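Long-range contact in putative ferredoxin--NADP reductase (Plasmodium falciparum 3D7, PDB 2OK7), which probably passes electrons from NADPH to ferredoxin through its FAD cofactor, and may thereby support the last step of isoprenoid precursor synthesis in the parasite: residues A[26-31]-A[221-226]. Numbering follows the deposited sequence.
Sequences LVRPNS and DSILYL
L26 lays its CD1 methyl over one face of the Y225 ring, a CH-pi contact 3.9 Å from the centroid, while its CB meets L224 CD2. V27 CG1 lies 3.7 Å from L224 CD2, the two side chains side by side. Branched aliphatic residues suit this closely packed end: L26 and L224 also touch V35 of strand 35-41, L26 and Y225 touch A117 of strand 114-119, and S106 and H37 bind the Y225 hydroxyl, anchoring the ring.

In the middle, R28 makes the central polar grip. Its side chain, bent at chi2 (89°) and chi3 (52°), presents two nitrogens end-on to one oxygen, as arginine's flat tip allows: R28 NH1 (2.8 Å) and R28 NH2 (2.9 Å) both donate to I223 O, close to the guanidinium plane. L226 lies over one face and D221 O over the other. D221 O also accepts R28 N, at 3.0 Å, on a lone pair. A water links L26 O, I223 O and L226 N.

The outer end is looser. P29, its phi restricted by the ring, and N30, both exposed, form the corner of a type I turn from R28 to S31, whose N30 N donates to the D221 carboxylate at OD2 (2.8 Å). Short serines let S31 OG donate to S222 OG, which N219 also binds.

Near FAD and the bound adenosine diphosphate, the seam between the FAD-binding and NADP-binding domains thus combines an apolar end with directional charged, backbone and hydroxyl bonds.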
ATOM      1  N   LEU A  26       3.476 -18.682   8.180  1.00  2.00           N
ATOM      2  CA  LEU A  26       4.570 -18.662   7.190  1.00  2.00           C
ATOM      3  C   LEU A  26       5.883 -18.020   7.633  1.00  2.00           C
ATOM      4  O   LEU A  26       6.926 -18.331   7.061  1.00  2.00           O
ATOM      5  CB  LEU A  26       4.128 -17.978   5.890  1.00  2.00           C
ATOM      6  CG  LEU A  26       3.708 -18.836   4.695  1.00 10.87           C
ATOM      7  CD1 LEU A  26       3.374 -17.930   3.522  1.00  2.00           C
ATOM      8  CD2 LEU A  26       4.762 -19.858   4.285  1.00  2.00           C
ATOM      9  N   VAL A  27       5.829 -17.107   8.606  1.00  3.25           N
ATOM     10  CA  VAL A  27       7.036 -16.410   9.081  1.00  2.00           C
ATOM     11  C   VAL A  27       7.687 -17.085  10.280  1.00  2.00           C
ATOM     12  O   VAL A  27       7.023 -17.774  11.058  1.00  2.57           O
ATOM     13  CB  VAL A  27       6.813 -14.898   9.403  1.00  2.00           C
ATOM     14  CG1 VAL A  27       6.589 -14.091   8.133  1.00  2.00           C
ATOM     15  CG2 VAL A  27       5.693 -14.671  10.417  1.00  2.00           C
ATOM     16  N   ARG A  28       8.995 -16.884  10.407  1.00  2.00           N
ATOM     17  CA  ARG A  28       9.781 -17.407  11.523  1.00  2.00           C
ATOM     18  C   ARG A  28       9.884 -16.304  12.612  1.00  2.00           C
ATOM     19  O   ARG A  28       9.608 -15.143  12.317  1.00  2.00           O
ATOM     20  CB  ARG A  28      11.151 -17.864  10.997  1.00  4.90           C
ATOM     21  CG  ARG A  28      11.240 -19.308  10.511  1.00  2.00           C
ATOM     22  CD  ARG A  28      10.892 -19.495   9.044  1.00 10.17           C
ATOM     23  NE  ARG A  28      11.634 -18.596   8.161  1.00  2.00           N
ATOM     24  CZ  ARG A  28      11.090 -17.965   7.121  1.00 19.48           C
ATOM     25  NH1 ARG A  28       9.802 -18.134   6.833  1.00  2.00           N
ATOM     26  NH2 ARG A  28      11.827 -17.157   6.371  1.00  4.04           N
ATOM     27  N   PRO A  29      10.268 -16.646  13.863  1.00  2.00           N
ATOM     28  CA  PRO A  29      10.011 -15.699  14.964  1.00  4.37           C
ATOM     29  C   PRO A  29      10.733 -14.332  14.998  1.00  7.60           C
ATOM     30  O   PRO A  29      10.359 -13.490  15.826  1.00 11.66           O
ATOM     31  CB  PRO A  29      10.376 -16.516  16.205  1.00  2.00           C
ATOM     32  CG  PRO A  29      11.399 -17.447  15.721  1.00  2.56           C
ATOM     33  CD  PRO A  29      10.920 -17.865  14.376  1.00  2.00           C
ATOM     34  N   ASN A  30      11.725 -14.093  14.135  1.00  2.55           N
ATOM     35  CA  ASN A  30      12.351 -12.751  14.065  1.00 10.46           C
ATOM     36  C   ASN A  30      11.694 -11.807  13.066  1.00  2.00           C
ATOM     37  O   ASN A  30      12.295 -10.820  12.646  1.00  2.00           O
ATOM     38  CB  ASN A  30      13.850 -12.816  13.775  1.00 13.07           C
ATOM     39  CG  ASN A  30      14.640 -13.404  14.904  1.00 10.66           C
ATOM     40  OD1 ASN A  30      15.287 -14.443  14.743  1.00 22.59           O
ATOM     41  ND2 ASN A  30      14.605 -12.743  16.065  1.00 10.35           N
ATOM     42  N   SER A  31      10.464 -12.129  12.684  1.00  2.00           N
ATOM     43  CA  SER A  31       9.682 -11.311  11.786  1.00  2.00           C
ATOM     44  C   SER A  31       8.670 -10.481  12.571  1.00  2.00           C
ATOM     45  O   SER A  31       7.961 -11.011  13.438  1.00  2.00           O
ATOM     46  CB  SER A  31       8.961 -12.191  10.772  1.00  2.00           C
ATOM     47  OG  SER A  31       8.155 -11.421   9.897  1.00  2.00           O
ATOM     48  N   ASP A 221      13.857 -14.248   8.445  1.00  2.00           N
ATOM     49  CA  ASP A 221      12.633 -14.805   9.017  1.00  2.00           C
ATOM     50  C   ASP A 221      11.330 -14.325   8.355  1.00  4.65           C
ATOM     51  O   ASP A 221      10.263 -14.902   8.600  1.00  8.82           O
ATOM     52  CB  ASP A 221      12.612 -14.539  10.530  1.00  2.00           C
ATOM     53  CG  ASP A 221      13.625 -15.394  11.299  1.00  2.00           C
ATOM     54  OD1 ASP A 221      14.663 -15.794  10.731  1.00  3.13           O
ATOM     55  OD2 ASP A 221      13.372 -15.685  12.484  1.00 12.95           O
ATOM     56  N   SER A 222      11.422 -13.293   7.512  1.00  2.00           N
ATOM     57  CA  SER A 222      10.267 -12.755   6.790  1.00  2.00           C
ATOM     58  C   SER A 222      10.113 -13.285   5.356  1.00  2.00           C
ATOM     59  O   SER A 222       9.147 -12.934   4.666  1.00  2.00           O
ATOM     60  CB  SER A 222      10.331 -11.230   6.762  1.00  2.00           C
ATOM     61  OG  SER A 222      10.376 -10.708   8.072  1.00  2.00           O
ATOM     62  N   ILE A 223      11.063 -14.109   4.913  1.00  2.00           N
ATOM     63  CA  ILE A 223      10.973 -14.786   3.612  1.00  2.00           C
ATOM     64  C   ILE A 223       9.786 -15.754   3.609  1.00  2.00           C
ATOM     65  O   ILE A 223       9.762 -16.740   4.362  1.00  2.00           O
ATOM     66  CB  ILE A 223      12.281 -15.555   3.241  1.00  2.00           C
ATOM     67  CG1 ILE A 223      13.468 -14.594   3.101  1.00  2.00           C
ATOM     68  CG2 ILE A 223      12.074 -16.360   1.947  1.00  2.00           C
ATOM     69  CD1 ILE A 223      14.823 -15.244   3.157  1.00  2.00           C
ATOM     70  N   LEU A 224       8.790 -15.448   2.784  1.00  2.00           N
ATOM     71  CA  LEU A 224       7.624 -16.316   2.654  1.00  2.00           C
ATOM     72  C   LEU A 224       7.915 -17.438   1.669  1.00  2.00           C
ATOM     73  O   LEU A 224       8.531 -17.209   0.625  1.00  2.00           O
ATOM     74  CB  LEU A 224       6.380 -15.520   2.254  1.00  2.00           C
ATOM     75  CG  LEU A 224       6.019 -14.321   3.149  1.00  2.00           C
ATOM     76  CD1 LEU A 224       4.840 -13.564   2.577  1.00  6.26           C
ATOM     77  CD2 LEU A 224       5.709 -14.720   4.575  1.00  2.00           C
ATOM     78  N   TYR A 225       7.468 -18.638   2.033  1.00  2.00           N
ATOM     79  CA  TYR A 225       7.742 -19.887   1.316  1.00  2.00           C
ATOM     80  C   TYR A 225       9.244 -20.207   1.219  1.00  2.00           C
ATOM     81  O   TYR A 225       9.751 -20.613   0.165  1.00  2.00           O
ATOM     82  CB  TYR A 225       7.035 -19.934  -0.048  1.00  2.00           C
ATOM     83  CG  TYR A 225       5.533 -19.808   0.032  1.00  2.00           C
ATOM     84  CD1 TYR A 225       4.745 -20.916   0.342  1.00  2.00           C
ATOM     85  CD2 TYR A 225       4.894 -18.579  -0.203  1.00  2.00           C
ATOM     86  CE1 TYR A 225       3.363 -20.814   0.428  1.00  2.00           C
ATOM     87  CE2 TYR A 225       3.501 -18.462  -0.126  1.00  2.00           C
ATOM     88  CZ  TYR A 225       2.745 -19.588   0.196  1.00  3.98           C
ATOM     89  OH  TYR A 225       1.371 -19.514   0.293  1.00  2.00           O
ATOM     90  N   LEU A 226       9.932 -20.033   2.345  1.00  2.00           N
ATOM     91  CA  LEU A 226      11.355 -20.335   2.469  1.00  2.00           C
ATOM     92  C   LEU A 226      11.634 -21.819   2.221  1.00  2.00           C
ATOM     93  O   LEU A 226      12.606 -22.152   1.548  1.00  2.00           O
ATOM     94  CB  LEU A 226      11.888 -19.903   3.848  1.00  2.00           C
ATOM     95  CG  LEU A 226      13.378 -20.134   4.151  1.00  2.00           C
ATOM     96  CD1 LEU A 226      14.279 -19.140   3.401  1.00  2.00           C
ATOM     97  CD2 LEU A 226      13.654 -20.112   5.645  1.00  2.00           C
TER
HETATM   98  O   HOH W   1       8.102 -19.476   4.739  1.00 19.76           O